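Fructose-1,6-bisphosphatase/inositol-1-monophosphatase (Thermotoga maritima, PDB 2P3N) dephosphorylates inositol phosphates, fructose 1,6-bisphosphate and several other phosphate esters as a magnesium-dependent, homotetrameric phosphatase of broad specificity. Local coordinates at residues L143-S149 and R167-I173; I135-N140 and V184-D190. All coordinates share one frame; numbering follows the deposited sequence.

Both contacts lie in the same half of this layered alpha/beta phosphatase fold, their centres about 13 Å apart. Contact 2 brings the loop of 135-140, which leaves the end strand 133-134 of the seven-stranded sheet, against the end of helix 177-185; contact 1, nested within that closure along the chain, pairs strands 147-150 and 170-172 of the five-stranded sheet. They meet directly at Asp-190, whose OD2 is 2.5 Å from Val-147 N in a probable hydrogen bond. Leading into strand 191-195, this aspartate joins the loop from the larger sheet, through Ser-138, to strand 147-150, through Val-147 N. Both contacts also touch a second subunit of the tetramer.

Contact 1: L143-S149 and R167-I173; sequences LEECVGS and RTRRIRI
Val-147 to Ser-149 and Arg-170 to Arg-172 run side by side as a parallel strand pair, the two strands of a beta-alpha-beta unit whose crossover is helix 156-167. Its backbone ladder includes Gly-148 N to Arg-170 O, 3.1 Å, and Arg-172 N to Gly-148 O, 2.7 Å. Just before strand 170-172, Arg-169 points toward the 143-149 segment and bends along the Glu-144 and Glu-145 backbone. Its CB sits 3.3 Å from Glu-144 O, and CG passes at 4.1 Å from CG2 of Val-147. Bends at chi2 (87°) and chi3 (71°) then turn the chain so that CD also faces Glu-144 O, with NE 3.6 Å from that oxygen. CZ and NH2 both lie by Glu-145 CA. One face of the guanidinium is over the backbone of Glu-145, whose C is 3.7 Å above the plane and offset toward the rim, while NH2 ends 3.6 Å from Glu-145 CB. The carboxylates of Glu-144 and Glu-145 stand nearby without touching it, so any attraction would act through space and not as a salt bridge.

On the other side of the turn, CD2 of Leu-143 packs on CB of Arg-167. Further along, Arg-172, a substrate-binding residue by similarity, touches CG1 of Val-147 with its CG as the two side chains cross at a slant, and its NE makes a weak hydrogen bond to Asn-86 of a second subunit. With OG anti to the backbone N, Ser-149 reaches Arg-172 O at 2.9 Å, approaching from 57° out of the carbonyl plane.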
ATOM      1  N   LEU A 143      -8.220 -27.022 -18.654  1.00 67.42           N
ATOM      2  CA  LEU A 143      -9.264 -26.057 -18.408  1.00 72.69           C
ATOM      3  C   LEU A 143      -9.859 -26.252 -17.020  1.00 77.78           C
ATOM      4  O   LEU A 143     -10.397 -25.317 -16.441  1.00 79.94           O
ATOM      5  CB  LEU A 143     -10.359 -26.198 -19.460  1.00 71.86           C
ATOM      6  CG  LEU A 143     -11.005 -24.893 -19.910  1.00 71.89           C
ATOM      7  CD1 LEU A 143     -10.011 -24.105 -20.753  1.00 70.43           C
ATOM      8  CD2 LEU A 143     -12.253 -25.193 -20.709  1.00 75.85           C
ATOM      9  N   GLU A 144      -9.759 -27.464 -16.482  1.00 80.53           N
ATOM     10  CA  GLU A 144     -10.319 -27.745 -15.162  1.00 81.99           C
ATOM     11  C   GLU A 144      -9.537 -27.072 -14.046  1.00 82.17           C
ATOM     12  O   GLU A 144     -10.085 -26.770 -12.986  1.00 81.75           O
ATOM     13  CB  GLU A 144     -10.390 -29.259 -14.914  1.00 87.17           C
ATOM     14  CG  GLU A 144      -9.043 -29.983 -14.761  1.00 92.32           C
ATOM     15  CD  GLU A 144      -8.492 -29.972 -13.331  1.00 96.09           C
ATOM     16  OE1 GLU A 144      -7.552 -30.756 -13.053  1.00 97.60           O
ATOM     17  OE2 GLU A 144      -8.988 -29.186 -12.489  1.00 92.86           O
ATOM     18  N   GLU A 145      -8.250 -26.847 -14.281  1.00 80.20           N
ATOM     19  CA  GLU A 145      -7.405 -26.192 -13.292  1.00 76.20           C
ATOM     20  C   GLU A 145      -7.168 -24.751 -13.745  1.00 71.95           C
ATOM     21  O   GLU A 145      -6.125 -24.159 -13.449  1.00 71.74           O
ATOM     22  CB  GLU A 145      -6.060 -26.925 -13.161  1.00 84.66           C
ATOM     23  CG  GLU A 145      -5.202 -26.915 -14.427  1.00 92.27           C
ATOM     24  CD  GLU A 145      -3.756 -27.341 -14.177  1.00 97.08           C
ATOM     25  OE1 GLU A 145      -3.057 -26.671 -13.382  1.00 96.24           O
ATOM     26  OE2 GLU A 145      -3.314 -28.342 -14.780  1.00101.32           O
ATOM     27  N   CYS A 146      -8.146 -24.197 -14.462  1.00 65.70           N
ATOM     28  CA  CYS A 146      -8.050 -22.838 -14.994  1.00 57.90           C
ATOM     29  C   CYS A 146      -9.071 -21.838 -14.477  1.00 53.54           C
ATOM     30  O   CYS A 146     -10.170 -22.199 -14.071  1.00 52.75           O
ATOM     31  CB  CYS A 146      -8.156 -22.857 -16.521  1.00 54.89           C
ATOM     32  SG  CYS A 146      -6.626 -23.183 -17.395  1.00 59.98           S
ATOM     33  N   VAL A 147      -8.685 -20.567 -14.511  1.00 51.63           N
ATOM     34  CA  VAL A 147      -9.551 -19.478 -14.101  1.00 48.89           C
ATOM     35  C   VAL A 147      -9.528 -18.495 -15.259  1.00 48.89           C
ATOM     36  O   VAL A 147      -8.495 -17.883 -15.554  1.00 49.22           O
ATOM     37  CB  VAL A 147      -9.053 -18.795 -12.818  1.00 45.58           C
ATOM     38  CG1 VAL A 147      -9.955 -17.628 -12.471  1.00 38.08           C
ATOM     39  CG2 VAL A 147      -9.057 -19.792 -11.681  1.00 51.45           C
ATOM     40  N   GLY A 148     -10.670 -18.379 -15.932  1.00 48.25           N
ATOM     41  CA  GLY A 148     -10.783 -17.486 -17.070  1.00 44.27           C
ATOM     42  C   GLY A 148     -11.545 -16.227 -16.731  1.00 42.98           C
ATOM     43  O   GLY A 148     -12.166 -16.138 -15.666  1.00 39.96           O
ATOM     44  N   SER A 149     -11.516 -15.262 -17.647  1.00 44.42           N
ATOM     45  CA  SER A 149     -12.190 -13.989 -17.425  1.00 48.89           C
ATOM     46  C   SER A 149     -12.954 -13.471 -18.653  1.00 49.02           C
ATOM     47  O   SER A 149     -12.642 -13.837 -19.785  1.00 50.50           O
ATOM     48  CB  SER A 149     -11.146 -12.954 -16.982  1.00 46.00           C
ATOM     49  OG  SER A 149     -11.762 -11.767 -16.515  1.00 56.23           O
ATOM     50  N   ARG A 167     -16.350 -26.870 -17.772  1.00 80.16           N
ATOM     51  CA  ARG A 167     -14.960 -27.299 -17.931  1.00 78.33           C
ATOM     52  C   ARG A 167     -13.927 -26.371 -17.287  1.00 74.98           C
ATOM     53  O   ARG A 167     -12.731 -26.489 -17.561  1.00 74.22           O
ATOM     54  CB  ARG A 167     -14.614 -27.423 -19.417  1.00 81.76           C
ATOM     55  CG  ARG A 167     -15.237 -28.596 -20.146  1.00 83.45           C
ATOM     56  CD  ARG A 167     -14.567 -28.765 -21.504  1.00 83.40           C
ATOM     57  NE  ARG A 167     -15.332 -28.194 -22.610  1.00 87.22           N
ATOM     58  CZ  ARG A 167     -15.894 -26.986 -22.619  1.00 88.96           C
ATOM     59  NH1 ARG A 167     -15.796 -26.183 -21.566  1.00 89.42           N
ATOM     60  NH2 ARG A 167     -16.557 -26.578 -23.696  1.00 87.13           N
ATOM     61  N   THR A 168     -14.369 -25.467 -16.419  1.00 73.39           N
ATOM     62  CA  THR A 168     -13.439 -24.517 -15.821  1.00 71.05           C
ATOM     63  C   THR A 168     -13.513 -24.363 -14.294  1.00 69.31           C
ATOM     64  O   THR A 168     -14.590 -24.426 -13.691  1.00 69.37           O
ATOM     65  CB  THR A 168     -13.614 -23.130 -16.510  1.00 66.11           C
ATOM     66  OG1 THR A 168     -12.336 -22.500 -16.655  1.00 67.41           O
ATOM     67  CG2 THR A 168     -14.551 -22.229 -15.703  1.00 51.64           C
ATOM     68  N   ARG A 169     -12.345 -24.163 -13.683  1.00 67.07           N
ATOM     69  CA  ARG A 169     -12.222 -23.994 -12.241  1.00 66.32           C
ATOM     70  C   ARG A 169     -13.122 -22.857 -11.765  1.00 66.44           C
ATOM     71  O   ARG A 169     -13.859 -23.007 -10.781  1.00 66.20           O
ATOM     72  CB  ARG A 169     -10.761 -23.693 -11.884  1.00 70.24           C
ATOM     73  CG  ARG A 169     -10.494 -23.389 -10.420  1.00 71.09           C
ATOM     74  CD  ARG A 169     -10.244 -24.647  -9.614  1.00 73.08           C
ATOM     75  NE  ARG A 169      -8.954 -25.279  -9.908  1.00 74.14           N
ATOM     76  CZ  ARG A 169      -7.766 -24.712  -9.704  1.00 72.60           C
ATOM     77  NH1 ARG A 169      -7.687 -23.486  -9.205  1.00 66.90           N
ATOM     78  NH2 ARG A 169      -6.651 -25.381  -9.980  1.00 76.75           N
ATOM     79  N   ARG A 170     -13.065 -21.725 -12.470  1.00 63.93           N
ATOM     80  CA  ARG A 170     -13.874 -20.553 -12.122  1.00 59.56           C
ATOM     81  C   ARG A 170     -13.750 -19.425 -13.148  1.00 56.33           C
ATOM     82  O   ARG A 170     -12.713 -19.276 -13.794  1.00 56.72           O
ATOM     83  CB  ARG A 170     -13.460 -20.031 -10.743  1.00 60.16           C
ATOM     84  CG  ARG A 170     -14.441 -19.044 -10.140  1.00 61.83           C
ATOM     85  CD  ARG A 170     -14.684 -19.374  -8.676  1.00 59.01           C
ATOM     86  NE  ARG A 170     -14.828 -20.811  -8.485  1.00 53.47           N
ATOM     87  CZ  ARG A 170     -15.245 -21.370  -7.359  1.00 54.79           C
ATOM     88  NH1 ARG A 170     -15.563 -20.607  -6.319  1.00 56.62           N
ATOM     89  NH2 ARG A 170     -15.340 -22.687  -7.276  1.00 52.35           N
ATOM     90  N   ILE A 171     -14.808 -18.631 -13.296  1.00 50.92           N
ATOM     91  CA  ILE A 171     -14.787 -17.521 -14.250  1.00 46.29           C
ATOM     92  C   ILE A 171     -14.856 -16.186 -13.519  1.00 44.64           C
ATOM     93  O   ILE A 171     -15.617 -16.031 -12.558  1.00 43.26           O
ATOM     94  CB  ILE A 171     -15.970 -17.596 -15.244  1.00 45.15           C
ATOM     95  CG1 ILE A 171     -15.876 -18.866 -16.100  1.00 41.19           C
ATOM     96  CG2 ILE A 171     -15.963 -16.357 -16.138  1.00 43.81           C
ATOM     97  CD1 ILE A 171     -14.740 -18.855 -17.121  1.00 35.75           C
ATOM     98  N   ARG A 172     -14.066 -15.218 -13.981  1.00 43.38           N
ATOM     99  CA  ARG A 172     -14.035 -13.900 -13.352  1.00 40.22           C
ATOM    100  C   ARG A 172     -14.493 -12.743 -14.234  1.00 39.06           C
ATOM    101  O   ARG A 172     -14.255 -12.716 -15.444  1.00 39.21           O
ATOM    102  CB  ARG A 172     -12.624 -13.594 -12.834  1.00 41.84           C
ATOM    103  CG  ARG A 172     -12.177 -14.457 -11.654  1.00 40.91           C
ATOM    104  CD  ARG A 172     -13.194 -14.392 -10.505  1.00 44.10           C
ATOM    105  NE  ARG A 172     -12.878 -15.315  -9.414  1.00 41.69           N
ATOM    106  CZ  ARG A 172     -13.779 -16.067  -8.785  1.00 48.13           C
ATOM    107  NH1 ARG A 172     -13.399 -16.873  -7.802  1.00 51.37           N
ATOM    108  NH2 ARG A 172     -15.059 -16.022  -9.145  1.00 57.34           N
ATOM    109  N   ILE A 173     -15.162 -11.792 -13.591  1.00 39.61           N
ATOM    110  CA  ILE A 173     -15.663 -10.576 -14.229  1.00 39.16           C
ATOM    111  C   ILE A 173     -15.309  -9.471 -13.232  1.00 40.48           C
ATOM    112  O   ILE A 173     -16.106  -9.146 -12.344  1.00 39.10           O
ATOM    113  CB  ILE A 173     -17.182 -10.626 -14.400  1.00 36.27           C
ATOM    114  CG1 ILE A 173     -17.555 -11.763 -15.347  1.00 35.55           C
ATOM    115  CG2 ILE A 173     -17.684  -9.295 -14.921  1.00 38.40           C
ATOM    116  CD1 ILE A 173     -19.037 -11.906 -15.566  1.00 45.56           C
TER

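Contact 2: I135-N140 and V184-D190; sequences IRVSEN and VGAGRVD
Ile-135 lies against Ala-186, where helix 177-185 has just ended. Its CG1 takes the position between backbone N and carbonyl carbon (chi1 51°), which puts CD1 3.8 Å from Ala-186 CB, while CG2 comes to the same methyl from its own branch at 3.9 Å. CB of the isoleucine rests on the backbone too, 3.6 Å from Ala-186 CA. Phe-130 touches both residues, so this end of the contact also packs on strand 127-130 of the larger sheet.

Arg-136 contributes only backbone here: its C is 3.3 Å from Gly-185 O. Its side chain starts off away from the helix end, and the guanidinium makes a long, weak ion pair with Asp-5 of a third subunit.

Val-137 follows, with its CA and CB set over the last turn of the helix near the carbonyl of Val-184. That turn closes in a Schellman motif: Gly-187, with its positive phi of 79°, carries the chain out of the helix, and the extended 135-140 loop runs past this C-terminal end. The glycine CA is 3.5 Å from Ser-138 N.

At Ser-138 the contact becomes polar. Its OG gives a short hydrogen bond of 2.5 Å to OD1 of Asp-190, the oxygen being met nearly along the C-O axis of the carboxylate, with the serine CB behind at 3.4 Å from the same OD1. The hydroxyl is also held by Asn-235 ND2, so two bonds fix its rotation. Past Glu-139, the Asn-140 and Asp-190 side chains cross at roughly a right angle, the asparagine CB 3.2 Å from Asp-190 OD1, and His-89 of a second subunit packs against both residues.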
ATOM      1  N   ILE A 135       7.187 -11.191 -15.091  1.00 30.79           N
ATOM      2  CA  ILE A 135       5.946 -11.955 -15.023  1.00 35.67           C
ATOM      3  C   ILE A 135       5.856 -12.796 -16.303  1.00 37.24           C
ATOM      4  O   ILE A 135       6.394 -12.416 -17.352  1.00 38.31           O
ATOM      5  CB  ILE A 135       4.667 -11.064 -14.895  1.00 33.30           C
ATOM      6  CG1 ILE A 135       4.643  -9.985 -15.973  1.00 35.12           C
ATOM      7  CG2 ILE A 135       4.585 -10.468 -13.499  1.00 29.96           C
ATOM      8  CD1 ILE A 135       3.340  -9.186 -16.000  1.00 32.41           C
ATOM      9  N   ARG A 136       5.206 -13.951 -16.194  1.00 38.97           N
ATOM     10  CA  ARG A 136       5.026 -14.879 -17.313  1.00 41.80           C
ATOM     11  C   ARG A 136       3.674 -15.541 -17.114  1.00 42.77           C
ATOM     12  O   ARG A 136       3.316 -15.916 -15.991  1.00 44.23           O
ATOM     13  CB  ARG A 136       6.121 -15.949 -17.304  1.00 47.72           C
ATOM     14  CG  ARG A 136       7.518 -15.387 -17.438  1.00 56.46           C
ATOM     15  CD  ARG A 136       8.575 -16.391 -17.013  1.00 61.47           C
ATOM     16  NE  ARG A 136       9.742 -15.700 -16.466  1.00 67.86           N
ATOM     17  CZ  ARG A 136       9.739 -15.018 -15.319  1.00 70.19           C
ATOM     18  NH1 ARG A 136       8.630 -14.934 -14.582  1.00 68.63           N
ATOM     19  NH2 ARG A 136      10.846 -14.407 -14.912  1.00 72.85           N
ATOM     20  N   VAL A 137       2.915 -15.691 -18.191  1.00 41.55           N
ATOM     21  CA  VAL A 137       1.599 -16.286 -18.037  1.00 44.51           C
ATOM     22  C   VAL A 137       1.672 -17.691 -17.402  1.00 44.89           C
ATOM     23  O   VAL A 137       2.723 -18.342 -17.422  1.00 40.44           O
ATOM     24  CB  VAL A 137       0.833 -16.298 -19.380  1.00 42.67           C
ATOM     25  CG1 VAL A 137       1.529 -17.201 -20.379  1.00 40.40           C
ATOM     26  CG2 VAL A 137      -0.621 -16.699 -19.127  1.00 44.18           C
ATOM     27  N   SER A 138       0.555 -18.131 -16.817  1.00 44.66           N
ATOM     28  CA  SER A 138       0.480 -19.415 -16.133  1.00 45.28           C
ATOM     29  C   SER A 138       0.853 -20.600 -16.995  1.00 49.09           C
ATOM     30  O   SER A 138       0.863 -20.526 -18.224  1.00 49.97           O
ATOM     31  CB  SER A 138      -0.923 -19.651 -15.568  1.00 42.20           C
ATOM     32  OG  SER A 138      -1.826 -20.061 -16.580  1.00 40.86           O
ATOM     33  N   GLU A 139       1.155 -21.700 -16.316  1.00 51.74           N
ATOM     34  CA  GLU A 139       1.539 -22.945 -16.961  1.00 55.62           C
ATOM     35  C   GLU A 139       0.308 -23.826 -17.177  1.00 58.45           C
ATOM     36  O   GLU A 139       0.335 -24.769 -17.970  1.00 58.44           O
ATOM     37  CB  GLU A 139       2.565 -23.688 -16.095  1.00 52.88           C
ATOM     38  CG  GLU A 139       3.974 -23.100 -16.112  1.00 56.53           C
ATOM     39  CD  GLU A 139       4.950 -23.895 -15.244  1.00 63.72           C
ATOM     40  OE1 GLU A 139       6.174 -23.651 -15.341  1.00 70.37           O
ATOM     41  OE2 GLU A 139       4.490 -24.763 -14.462  1.00 65.28           O
ATOM     42  N   ASN A 140      -0.771 -23.511 -16.470  1.00 55.95           N
ATOM     43  CA  ASN A 140      -2.008 -24.269 -16.578  1.00 55.22           C
ATOM     44  C   ASN A 140      -2.318 -24.689 -18.017  1.00 57.10           C
ATOM     45  O   ASN A 140      -2.293 -23.874 -18.939  1.00 56.10           O
ATOM     46  CB  ASN A 140      -3.153 -23.439 -16.000  1.00 58.39           C
ATOM     47  CG  ASN A 140      -2.933 -23.086 -14.537  1.00 59.78           C
ATOM     48  OD1 ASN A 140      -3.699 -22.324 -13.943  1.00 65.92           O
ATOM     49  ND2 ASN A 140      -1.879 -23.647 -13.947  1.00 64.28           N
ATOM     50  N   VAL A 184      -3.420 -11.939 -17.251  1.00 37.09           N
ATOM     51  CA  VAL A 184      -3.060 -13.218 -17.853  1.00 40.45           C
ATOM     52  C   VAL A 184      -1.553 -13.209 -18.064  1.00 40.46           C
ATOM     53  O   VAL A 184      -0.879 -14.226 -17.894  1.00 41.60           O
ATOM     54  CB  VAL A 184      -3.771 -13.473 -19.231  1.00 43.32           C
ATOM     55  CG1 VAL A 184      -5.221 -13.005 -19.184  1.00 35.03           C
ATOM     56  CG2 VAL A 184      -3.010 -12.807 -20.356  1.00 47.24           C
ATOM     57  N   GLY A 185      -1.028 -12.045 -18.428  1.00 37.03           N
ATOM     58  CA  GLY A 185       0.399 -11.925 -18.645  1.00 34.51           C
ATOM     59  C   GLY A 185       1.164 -12.157 -17.357  1.00 35.23           C
ATOM     60  O   GLY A 185       2.307 -12.594 -17.392  1.00 36.13           O
ATOM     61  N   ALA A 186       0.532 -11.866 -16.218  1.00 38.93           N
ATOM     62  CA  ALA A 186       1.159 -12.031 -14.904  1.00 38.09           C
ATOM     63  C   ALA A 186       0.854 -13.387 -14.289  1.00 36.98           C
ATOM     64  O   ALA A 186       1.227 -13.645 -13.153  1.00 39.35           O
ATOM     65  CB  ALA A 186       0.696 -10.927 -13.956  1.00 34.91           C
ATOM     66  N   GLY A 187       0.168 -14.245 -15.038  1.00 38.65           N
ATOM     67  CA  GLY A 187      -0.169 -15.573 -14.548  1.00 41.12           C
ATOM     68  C   GLY A 187      -1.351 -15.653 -13.587  1.00 40.32           C
ATOM     69  O   GLY A 187      -1.737 -16.737 -13.148  1.00 40.46           O
ATOM     70  N   ARG A 188      -1.939 -14.510 -13.260  1.00 38.91           N
ATOM     71  CA  ARG A 188      -3.060 -14.494 -12.342  1.00 36.57           C
ATOM     72  C   ARG A 188      -4.294 -15.187 -12.904  1.00 37.97           C
ATOM     73  O   ARG A 188      -5.008 -15.867 -12.167  1.00 37.46           O
ATOM     74  CB  ARG A 188      -3.375 -13.056 -11.945  1.00 38.77           C
ATOM     75  CG  ARG A 188      -2.188 -12.366 -11.297  1.00 33.46           C
ATOM     76  CD  ARG A 188      -2.599 -11.111 -10.582  1.00 31.08           C
ATOM     77  NE  ARG A 188      -1.497 -10.586  -9.797  1.00 27.24           N
ATOM     78  CZ  ARG A 188      -1.598  -9.535  -8.995  1.00 31.39           C
ATOM     79  NH1 ARG A 188      -2.759  -8.900  -8.884  1.00 30.58           N
ATOM     80  NH2 ARG A 188      -0.542  -9.130  -8.301  1.00 28.19           N
ATOM     81  N   VAL A 189      -4.567 -14.996 -14.194  1.00 38.07           N
ATOM     82  CA  VAL A 189      -5.699 -15.667 -14.835  1.00 39.73           C
ATOM     83  C   VAL A 189      -5.152 -16.475 -15.976  1.00 43.83           C
ATOM     84  O   VAL A 189      -4.009 -16.270 -16.392  1.00 44.03           O
ATOM     85  CB  VAL A 189      -6.768 -14.715 -15.411  1.00 40.59           C
ATOM     86  CG1 VAL A 189      -7.686 -14.249 -14.299  1.00 42.87           C
ATOM     87  CG2 VAL A 189      -6.111 -13.554 -16.141  1.00 35.62           C
ATOM     88  N   ASP A 190      -5.972 -17.381 -16.497  1.00 45.83           N
ATOM     89  CA  ASP A 190      -5.533 -18.254 -17.572  1.00 48.14           C
ATOM     90  C   ASP A 190      -5.897 -17.769 -18.963  1.00 47.88           C
ATOM     91  O   ASP A 190      -5.181 -18.033 -19.925  1.00 47.76           O
ATOM     92  CB  ASP A 190      -6.058 -19.663 -17.302  1.00 47.10           C
ATOM     93  CG  ASP A 190      -5.495 -20.241 -16.003  1.00 47.18           C
ATOM     94  OD1 ASP A 190      -4.258 -20.413 -15.913  1.00 47.37           O
ATOM     95  OD2 ASP A 190      -6.280 -20.507 -15.065  1.00 39.03           O
TER